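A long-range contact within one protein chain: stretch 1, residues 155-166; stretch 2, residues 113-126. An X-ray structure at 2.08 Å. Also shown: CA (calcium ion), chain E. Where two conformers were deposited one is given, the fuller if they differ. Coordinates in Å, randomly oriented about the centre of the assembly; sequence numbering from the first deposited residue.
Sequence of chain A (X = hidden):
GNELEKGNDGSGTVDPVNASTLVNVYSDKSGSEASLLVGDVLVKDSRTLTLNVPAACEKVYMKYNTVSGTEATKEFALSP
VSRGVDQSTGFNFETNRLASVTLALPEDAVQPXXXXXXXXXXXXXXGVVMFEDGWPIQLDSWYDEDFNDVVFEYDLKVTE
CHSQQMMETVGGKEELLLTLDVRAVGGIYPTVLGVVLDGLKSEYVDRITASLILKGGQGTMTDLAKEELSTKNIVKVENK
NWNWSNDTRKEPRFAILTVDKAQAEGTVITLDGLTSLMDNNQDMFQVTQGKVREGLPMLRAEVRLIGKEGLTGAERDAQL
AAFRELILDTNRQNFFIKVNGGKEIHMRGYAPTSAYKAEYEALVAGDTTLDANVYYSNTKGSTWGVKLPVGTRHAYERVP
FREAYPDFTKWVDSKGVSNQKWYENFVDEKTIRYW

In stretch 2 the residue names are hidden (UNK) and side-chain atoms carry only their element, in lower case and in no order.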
ATOM      1  N   ASP A 155      -0.874  -3.757   1.633  1.00 18.32           N
ATOM      2  CA  ASP A 155      -2.206  -3.788   2.223  1.00 17.64           C
ATOM      3  C   ASP A 155      -2.146  -3.089   3.541  1.00 23.15           C
ATOM      4  O   ASP A 155      -1.356  -3.467   4.400  1.00 23.58           O
ATOM      5  CB  ASP A 155      -2.693  -5.235   2.410  1.00 18.83           C
ATOM      6  CG  ASP A 155      -4.179  -5.301   2.679  1.00 25.32           C
ATOM      7  OD1 ASP A 155      -4.601  -4.933   3.805  1.00 25.73           O
ATOM      8  OD2 ASP A 155      -4.924  -5.705   1.767  1.00 26.24           O
ATOM      9  N   LEU A 156      -2.987  -2.080   3.701  1.00 20.55           N
ATOM     10  CA  LEU A 156      -3.088  -1.304   4.936  0.50 19.89           C
ATOM     11  C   LEU A 156      -4.506  -1.392   5.488  1.00 22.53           C
ATOM     12  O   LEU A 156      -5.461  -1.196   4.746  1.00 18.70           O
ATOM     13  CB  LEU A 156      -2.703   0.171   4.691  0.50 19.80           C
ATOM     14  CG  LEU A 156      -1.223   0.499   4.711  0.50 23.67           C
ATOM     15  CD1 LEU A 156      -0.916   1.728   3.860  0.50 23.00           C
ATOM     16  CD2 LEU A 156      -0.736   0.711   6.135  0.50 28.71           C
ATOM     17  N   LYS A 157      -4.631  -1.701   6.799  1.00 20.53           N
ATOM     18  CA  LYS A 157      -5.876  -1.784   7.557  1.00 20.52           C
ATOM     19  C   LYS A 157      -5.689  -0.993   8.841  1.00 27.37           C
ATOM     20  O   LYS A 157      -4.747  -1.252   9.589  1.00 27.08           O
ATOM     21  CB  LYS A 157      -6.275  -3.239   7.878  1.00 22.87           C
ATOM     22  CG  LYS A 157      -7.209  -3.900   6.900  1.00 39.90           C
ATOM     23  CD  LYS A 157      -7.458  -5.370   7.269  1.00 46.21           C
ATOM     24  CE  LYS A 157      -6.557  -6.346   6.529  1.00 48.44           C
ATOM     25  NZ  LYS A 157      -6.815  -6.391   5.057  1.00 22.28           N
ATOM     26  N   VAL A 158      -6.550  -0.010   9.073  1.00 25.36           N
ATOM     27  CA  VAL A 158      -6.534   0.799  10.282  1.00 25.73           C
ATOM     28  C   VAL A 158      -7.833   0.470  11.015  1.00 31.09           C
ATOM     29  O   VAL A 158      -8.917   0.759  10.514  1.00 30.69           O
ATOM     30  CB  VAL A 158      -6.345   2.308   9.993  1.00 29.16           C
ATOM     31  CG1 VAL A 158      -6.620   3.150  11.244  1.00 29.75           C
ATOM     32  CG2 VAL A 158      -4.941   2.577   9.476  1.00 28.57           C
ATOM     33  N   THR A 159      -7.719  -0.178  12.169  1.00 26.98           N
ATOM     34  CA  THR A 159      -8.851  -0.602  12.988  1.00 26.28           C
ATOM     35  C   THR A 159      -9.024   0.357  14.150  1.00 33.08           C
ATOM     36  O   THR A 159      -8.039   0.729  14.800  1.00 31.33           O
ATOM     37  CB  THR A 159      -8.573  -2.017  13.491  1.00 27.95           C
ATOM     38  OG1 THR A 159      -8.254  -2.848  12.380  1.00 24.90           O
ATOM     39  CG2 THR A 159      -9.720  -2.606  14.321  1.00 24.27           C
ATOM     40  N   GLU A 160     -10.272   0.759  14.410  1.00 31.64           N
ATOM     41  CA  GLU A 160     -10.584   1.617  15.537  1.00 32.59           C
ATOM     42  C   GLU A 160     -11.039   0.717  16.684  1.00 38.56           C
ATOM     43  O   GLU A 160     -12.207   0.321  16.727  1.00 40.10           O
ATOM     44  CB  GLU A 160     -11.616   2.677  15.143  1.00 33.78           C
ATOM     45  CG  GLU A 160     -11.062   3.644  14.111  1.00 32.16           C
ATOM     46  CD  GLU A 160     -11.995   4.740  13.649  1.00 39.39           C
ATOM     47  OE1 GLU A 160     -13.066   4.924  14.262  1.00 34.16           O
ATOM     48  OE2 GLU A 160     -11.626   5.465  12.703  1.00 35.06           O
ATOM     49  N   CYS A 161     -10.089   0.306  17.553  1.00 36.08           N
ATOM     50  CA  CYS A 161     -10.360  -0.567  18.710  1.00 38.11           C
ATOM     51  C   CYS A 161     -11.033   0.265  19.815  1.00 44.85           C
ATOM     52  O   CYS A 161     -10.431   0.584  20.852  1.00 44.18           O
ATOM     53  CB  CYS A 161      -9.097  -1.262  19.210  1.00 38.77           C
ATOM     54  SG  CYS A 161      -8.278  -2.306  17.980  1.00 42.05           S
ATOM     55  N   HIS A 162     -12.279   0.663  19.534  1.00 42.60           N
ATOM     56  CA  HIS A 162     -13.119   1.489  20.384  1.00 43.48           C
ATOM     57  C   HIS A 162     -14.244   0.629  20.940  1.00 50.44           C
ATOM     58  O   HIS A 162     -14.718  -0.274  20.244  1.00 50.84           O
ATOM     59  CB  HIS A 162     -13.691   2.674  19.571  1.00 43.45           C
ATOM     60  CG  HIS A 162     -12.665   3.559  18.911  1.00 45.18           C
ATOM     61  ND1 HIS A 162     -13.047   4.576  18.047  1.00 46.15           N
ATOM     62  CD2 HIS A 162     -11.311   3.575  19.027  1.00 45.44           C
ATOM     63  CE1 HIS A 162     -11.925   5.156  17.652  1.00 44.39           C
ATOM     64  NE2 HIS A 162     -10.854   4.581  18.204  1.00 44.36           N
ATOM     65  N   SER A 163     -14.693   0.906  22.174  1.00 47.44           N
ATOM     66  CA  SER A 163     -15.782   0.132  22.785  1.00 48.04           C
ATOM     67  C   SER A 163     -17.132   0.308  22.034  1.00 49.54           C
ATOM     68  O   SER A 163     -17.986  -0.581  22.081  1.00 49.11           O
ATOM     69  CB  SER A 163     -15.949   0.521  24.248  1.00 53.64           C
ATOM     70  OG  SER A 163     -16.780  -0.410  24.922  1.00 67.50           O
ATOM     71  N   GLN A 164     -17.304   1.452  21.346  1.00 44.46           N
ATOM     72  CA  GLN A 164     -18.512   1.820  20.610  1.00 43.76           C
ATOM     73  C   GLN A 164     -18.172   2.778  19.457  1.00 46.94           C
ATOM     74  O   GLN A 164     -17.333   3.679  19.615  1.00 46.19           O
ATOM     75  CB  GLN A 164     -19.524   2.476  21.581  1.00 45.83           C
ATOM     76  CG  GLN A 164     -20.902   2.806  20.993  1.00 55.35           C
ATOM     77  CD  GLN A 164     -21.733   1.630  20.502  1.00 60.28           C
ATOM     78  OE1 GLN A 164     -21.790   0.552  21.103  1.00 47.47           O
ATOM     79  NE2 GLN A 164     -22.480   1.857  19.443  1.00 54.58           N
ATOM     80  N   GLN A 165     -18.846   2.596  18.312  1.00 41.96           N
ATOM     81  CA  GLN A 165     -18.658   3.449  17.142  1.00 41.79           C
ATOM     82  C   GLN A 165     -19.471   4.748  17.272  1.00 50.18           C
ATOM     83  O   GLN A 165     -20.390   4.818  18.091  1.00 51.15           O
ATOM     84  CB  GLN A 165     -19.051   2.690  15.858  1.00 41.74           C
ATOM     85  CG  GLN A 165     -18.146   1.496  15.567  1.00 37.88           C
ATOM     86  CD  GLN A 165     -18.402   0.862  14.225  1.00 46.23           C
ATOM     87  OE1 GLN A 165     -18.737   1.534  13.248  1.00 39.81           O
ATOM     88  NE2 GLN A 165     -18.158  -0.441  14.128  1.00 31.94           N
HETATM   89  N   MSE A 166     -19.120   5.769  16.454  1.00 49.27           N
HETATM   90  CA  MSE A 166     -19.774   7.086  16.333  1.00 51.35           C
HETATM   91  C   MSE A 166     -19.804   7.866  17.663  1.00 58.05           C
HETATM   92  O   MSE A 166     -20.875   8.217  18.172  1.00 59.22           O
HETATM   93  CB  MSE A 166     -21.195   6.959  15.748  1.00 54.57           C
HETATM   94  CG  MSE A 166     -21.205   6.529  14.300  1.00 61.59           C
HETATM   95 SE   MSE A 166     -22.991   6.299  13.580  0.75 72.53          SE
HETATM   96  CE  MSE A 166     -23.641   4.997  14.829  1.00 70.06           C
ATOM     97  N   UNK A 113     -28.396  -3.082  17.654  1.00 33.54           N
ATOM     98  CA  UNK A 113     -28.561  -3.126  19.114  1.00 35.38           C
ATOM     99  C   UNK A 113     -27.204  -3.481  19.660  1.00 39.33           C
ATOM    100  O   UNK A 113     -26.336  -3.896  18.886  1.00 36.41           O
ATOM    101  c   UNK A 113     -31.066  -3.657  19.217  1.00 40.87           C
ATOM    102  c   UNK A 113     -29.655  -4.071  19.629  1.00 43.75           C
ATOM    103  o   UNK A 113     -29.356  -5.413  19.260  1.00 50.74           O
ATOM    104  N   UNK A 114     -27.001  -3.349  20.977  1.00 38.21           N
ATOM    105  CA  UNK A 114     -25.703  -3.699  21.559  1.00 38.48           C
ATOM    106  C   UNK A 114     -25.450  -5.237  21.471  1.00 42.55           C
ATOM    107  O   UNK A 114     -24.315  -5.675  21.636  1.00 41.98           O
ATOM    108  c   UNK A 114     -25.580  -3.165  22.980  1.00 38.94           C
ATOM    109  c   UNK A 114     -25.237  -1.684  23.020  1.00 51.31           C
ATOM    110  n   UNK A 114     -26.045  -0.877  23.702  1.00 40.12           N
ATOM    111  o   UNK A 114     -24.231  -1.242  22.456  1.00 38.66           O
ATOM    112  N   UNK A 115     -26.500  -6.019  21.146  1.00 39.23           N
ATOM    113  CA  UNK A 115     -26.469  -7.466  20.944  1.00 39.83           C
ATOM    114  C   UNK A 115     -25.889  -7.814  19.545  1.00 43.96           C
ATOM    115  O   UNK A 115     -25.284  -8.882  19.397  1.00 44.08           O
ATOM    116  o   UNK A 115     -30.453  -9.562  20.577  1.00 50.77           O
ATOM    117  o   UNK A 115     -29.513 -11.269  21.605  1.00 65.61           O
ATOM    118  c   UNK A 115     -28.069  -9.546  20.834  1.00 49.30           C
ATOM    119  c   UNK A 115     -29.448 -10.154  21.038  1.00 70.58           C
ATOM    120  c   UNK A 115     -27.902  -8.051  21.110  1.00 42.25           C
ATOM    121  N   UNK A 116     -26.047  -6.899  18.537  1.00 38.51           N
ATOM    122  CA  UNK A 116     -25.650  -7.116  17.137  1.00 35.84           C
ATOM    123  C   UNK A 116     -24.562  -6.156  16.566  1.00 36.58           C
ATOM    124  O   UNK A 116     -24.170  -6.331  15.405  1.00 33.60           O
ATOM    125  c   UNK A 116     -26.904  -7.010  16.250  1.00 42.15           C
ATOM    126  c   UNK A 116     -28.006  -7.958  16.681  1.00 37.92           C
ATOM    127  o   UNK A 116     -27.396  -5.668  16.276  1.00 43.82           O
ATOM    128  N   UNK A 117     -24.055  -5.178  17.357  1.00 33.67           N
ATOM    129  CA  UNK A 117     -23.068  -4.200  16.854  1.00 31.41           C
ATOM    130  C   UNK A 117     -21.636  -4.412  17.404  1.00 34.52           C
ATOM    131  O   UNK A 117     -20.830  -3.484  17.357  1.00 32.58           O
ATOM    132  c   UNK A 117     -23.482  -2.410  18.710  1.00 39.68           C
ATOM    133  o   UNK A 117     -23.768  -1.243  19.050  1.00 40.64           O
ATOM    134  c   UNK A 117     -23.553  -2.774  17.215  1.00 33.09           C
ATOM    135  o   UNK A 117     -23.153  -3.299  19.533  1.00 37.37           O
ATOM    136  N   UNK A 118     -21.348  -5.576  17.980  1.00 34.15           N
ATOM    137  CA  UNK A 118     -20.050  -5.801  18.622  1.00 35.72           C
ATOM    138  C   UNK A 118     -18.936  -6.063  17.592  1.00 41.74           C
ATOM    139  O   UNK A 118     -18.637  -7.214  17.265  1.00 45.11           O
ATOM    140  n   UNK A 118     -22.632  -8.069  21.971  1.00 83.35           N
ATOM    141  o   UNK A 118     -20.486  -8.712  21.933  1.00 84.38           O
ATOM    142  c   UNK A 118     -21.365  -7.895  21.622  1.00 87.69           C
ATOM    143  c   UNK A 118     -21.045  -6.644  20.837  1.00 58.35           C
ATOM    144  c   UNK A 118     -20.135  -6.942  19.647  1.00 37.98           C
ATOM    145  N   UNK A 119     -18.338  -4.982  17.102  1.00 34.52           N
ATOM    146  CA  UNK A 119     -17.269  -5.045  16.116  1.00 32.91           C
ATOM    147  C   UNK A 119     -16.597  -3.707  15.917  1.00 36.96           C
ATOM    148  O   UNK A 119     -17.226  -2.655  16.082  1.00 37.87           O
ATOM    149  N   UNK A 120     -15.315  -3.747  15.560  1.00 33.11           N
ATOM    150  CA  UNK A 120     -14.494  -2.564  15.338  1.00 32.32           C
ATOM    151  C   UNK A 120     -14.505  -2.132  13.891  1.00 33.74           C
ATOM    152  O   UNK A 120     -14.219  -2.930  12.999  1.00 32.97           O
ATOM    153  c   UNK A 120     -12.218  -4.502  17.462  1.00 39.31           C
ATOM    154  c   UNK A 120     -12.863  -3.300  17.189  1.00 37.72           C
ATOM    155  c   UNK A 120     -13.044  -2.822  15.767  1.00 33.50           C
ATOM    156  c   UNK A 120     -13.040  -2.928  19.587  1.00 39.76           C
ATOM    157  c   UNK A 120     -12.422  -4.142  19.832  1.00 45.72           C
ATOM    158  o   UNK A 120     -12.209  -4.565  21.120  1.00 49.04           O
ATOM    159  c   UNK A 120     -12.002  -4.929  18.773  1.00 41.11           C
ATOM    160  c   UNK A 120     -13.244  -2.507  18.270  1.00 40.07           C
ATOM    161  N   UNK A 121     -14.748  -0.848  13.659  1.00 30.04           N
ATOM    162  CA  UNK A 121     -14.710  -0.311  12.305  1.00 29.03           C
ATOM    163  C   UNK A 121     -13.246  -0.342  11.823  1.00 31.40           C
ATOM    164  O   UNK A 121     -12.333  -0.071  12.605  1.00 29.32           O
ATOM    165  c   UNK A 121     -15.320   1.866  10.927  1.00 33.29           C
ATOM    166  c   UNK A 121     -15.303   1.122  12.279  1.00 29.33           C
ATOM    167  c   UNK A 121     -16.563   2.696  10.773  1.00 34.09           C
ATOM    168  c   UNK A 121     -14.121   2.759  10.785  1.00 34.83           C
ATOM    169  N   UNK A 122     -13.027  -0.701  10.554  1.00 27.57           N
ATOM    170  CA  UNK A 122     -11.672  -0.698  10.011  1.00 26.17           C
ATOM    171  C   UNK A 122     -11.680  -0.150   8.608  1.00 30.60           C
ATOM    172  O   UNK A 122     -12.607  -0.426   7.842  1.00 31.17           O
ATOM    173  c   UNK A 122     -11.042  -3.536   8.020  1.00 25.56           C
ATOM    174  c   UNK A 122     -10.977  -2.077  10.085  1.00 26.25           C
ATOM    175  c   UNK A 122     -13.073  -5.112   9.066  1.00 30.34           C
ATOM    176  c   UNK A 122     -12.557  -5.401   7.811  1.00 27.69           C
ATOM    177  c   UNK A 122     -11.554  -3.223   9.277  1.00 26.13           C
ATOM    178  c   UNK A 122     -12.555  -4.032   9.803  1.00 29.79           C
ATOM    179  c   UNK A 122     -11.545  -4.616   7.285  1.00 28.09           C
ATOM    180  N   UNK A 123     -10.694   0.703   8.307  1.00 26.00           N
ATOM    181  CA  UNK A 123     -10.478   1.271   6.986  1.00 25.62           C
ATOM    182  C   UNK A 123      -9.527   0.350   6.237  1.00 27.17           C
ATOM    183  O   UNK A 123      -8.687  -0.296   6.869  1.00 26.56           O
ATOM    184  c   UNK A 123     -11.807   5.044   9.400  1.00 34.40           C
ATOM    185  c   UNK A 123     -12.730   5.603   8.530  1.00 44.17           C
ATOM    186  c   UNK A 123     -11.815   4.285   6.736  1.00 35.61           C
ATOM    187  c   UNK A 123     -10.897   4.094   8.931  1.00 32.86           C
ATOM    188  c   UNK A 123     -10.894   3.694   7.598  1.00 32.12           C
ATOM    189  o   UNK A 123     -13.627   6.537   8.990  1.00 48.56           O
ATOM    190  c   UNK A 123      -9.903   2.679   7.097  1.00 28.27           C
ATOM    191  c   UNK A 123     -12.737   5.228   7.195  1.00 39.78           C
ATOM    192  N   UNK A 124      -9.650   0.267   4.914  1.00 22.17           N
ATOM    193  CA  UNK A 124      -8.788  -0.625   4.157  1.00 21.47           C
ATOM    194  C   UNK A 124      -8.318   0.033   2.872  1.00 27.27           C
ATOM    195  O   UNK A 124      -9.143   0.571   2.112  1.00 26.14           O
ATOM    196  c   UNK A 124      -7.508  -3.486   3.265  1.00 26.78           C
ATOM    197  n   UNK A 124      -9.215  -3.461   1.839  1.00 27.34           N
ATOM    198  n   UNK A 124      -7.244  -4.354   2.235  1.00 26.64           N
ATOM    199  c   UNK A 124      -8.284  -4.299   1.400  1.00 26.54           C
ATOM    200  c   UNK A 124      -8.728  -2.943   3.018  1.00 25.19           C
ATOM    201  c   UNK A 124      -9.529  -1.964   3.835  1.00 22.35           C
ATOM    202  N   UNK A 125      -6.985  -0.026   2.620  1.00 23.75           N
ATOM    203  CA  UNK A 125      -6.398   0.469   1.367  1.00 23.21           C
ATOM    204  C   UNK A 125      -5.304  -0.506   0.895  1.00 26.53           C
ATOM    205  O   UNK A 125      -4.444  -0.918   1.680  1.00 24.61           O
ATOM    206  o   UNK A 125      -4.068   2.742   0.150  1.00 30.72           O
ATOM    207  n   UNK A 125      -6.082   2.600  -0.804  1.00 30.05           N
ATOM    208  c   UNK A 125      -5.862   1.908   1.503  1.00 21.26           C
ATOM    209  c   UNK A 125      -5.269   2.458   0.233  1.00 33.88           C
ATOM    210  N   UNK A 126      -5.368  -0.897  -0.374  1.00 23.13           N
ATOM    211  CA  UNK A 126      -4.411  -1.843  -0.967  1.00 21.43           C
ATOM    212  C   UNK A 126      -4.058  -1.372  -2.387  1.00 24.02           C
ATOM    213  O   UNK A 126      -4.819  -0.632  -3.006  1.00 23.20           O
ATOM    214  c   UNK A 126      -6.275  -3.506  -1.665  1.00 20.63           C
ATOM    215  c   UNK A 126      -4.950  -3.304  -0.909  1.00 24.40           C
ATOM    216  o   UNK A 126      -3.955  -4.204  -1.401  1.00 21.41           O
TER
HETATM  217 CA    CA E 460     -22.469  -1.729  21.305  1.00 49.25          CA
HETATM  218  O   HOH W   1     -22.210  -3.704  22.192  1.00 37.90           O
HETATM  219  O   HOH W   2     -20.037  -1.696  20.251  1.00 40.32           O
HETATM  220  O   HOH W   3     -19.410  -0.794  17.772  1.00 46.50           O
HETATM  221  O   HOH W   4     -14.778   1.116  15.848  1.00 29.41           O
HETATM  222  O   HOH W   5      -4.786  -6.868  -1.086  1.00 26.94           O

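Position 113 has one carbon carrying an oxygen and a carbon. It touches nothing on stretch 1. It is T113.

Position 114 has two carbons, the second carrying one oxygen and one nitrogen. The oxygen binds the calcium ion. This is N114, with OD1 2.2 Å from the calcium ion.

Position 115 has three carbons in line, ending in two oxygens. It is out of reach: E115.

Position 116 repeats the pattern of 113, one carbon with an oxygen and a carbon. It is T116.

Position 117 has two carbons, the second carrying two oxygens, both on the calcium. This is D117. Q164 NE2 gives D117 OD2 a weak hydrogen bond of 3.4 Å.

Position 118 has three carbons, the third with one oxygen and one nitrogen, and points away from stretch 1. It is Q118.

Position 119 has no side-chain atoms: G119. Its backbone O accepts from Q165 NE2 at 3.1 Å.

Position 120 has one carbon, then a six-carbon ring bearing an oxygen. C161 CA lies over one ring face, 3.9 Å from the centroid, a CH-pi contact. H162 O sits at the edge. This is Y120.

Position 121 has four carbons, forked at the second. It is L121. L121 CD1 lies 3.5 Å from Q165 OE1, and L121 O accepts from E160 N at 2.9 Å.

Position 122 has one carbon and a bare six-carbon ring, close to K157 CG. This is F122. Its CB is 3.6 Å from T159 OG1.

Position 123 has one carbon and a six-carbon ring with an oxygen. E160 OE2 meets the ring edge. It is Y123; the contact is CE2 to E160 OE2, 3.3 Å.

Position 124 has one carbon and a five-membered ring with two nitrogens. One nitrogen reaches D155. This is H124, whose NE2 donates to D155 OD2 at 2.7 Å.

Position 125 has two carbons, the second with an oxygen and a nitrogen. It shares a sheet face with L156 and V158. It is N125.

Position 126 has one carbon with an oxygen and a carbon, beside D155. It is T126. Water 5 donates to its OG1 and to D155 OD2.

The antiparallel ladder sets the register, with paired backbone bonds between Y123 and V158 and between N125 and L156. Side chains add to it: H124 bonds D155, and the Y120 ring packs on C161. Beyond the ladder, Q165 holds G119, and calcium joins the loops: N114 and D117 bind it from one stretch, and Q164 OE1, 2.4 Å from the calcium ion, from the other.

Stretch 2 113-126: TNETDQGYLFYHNT
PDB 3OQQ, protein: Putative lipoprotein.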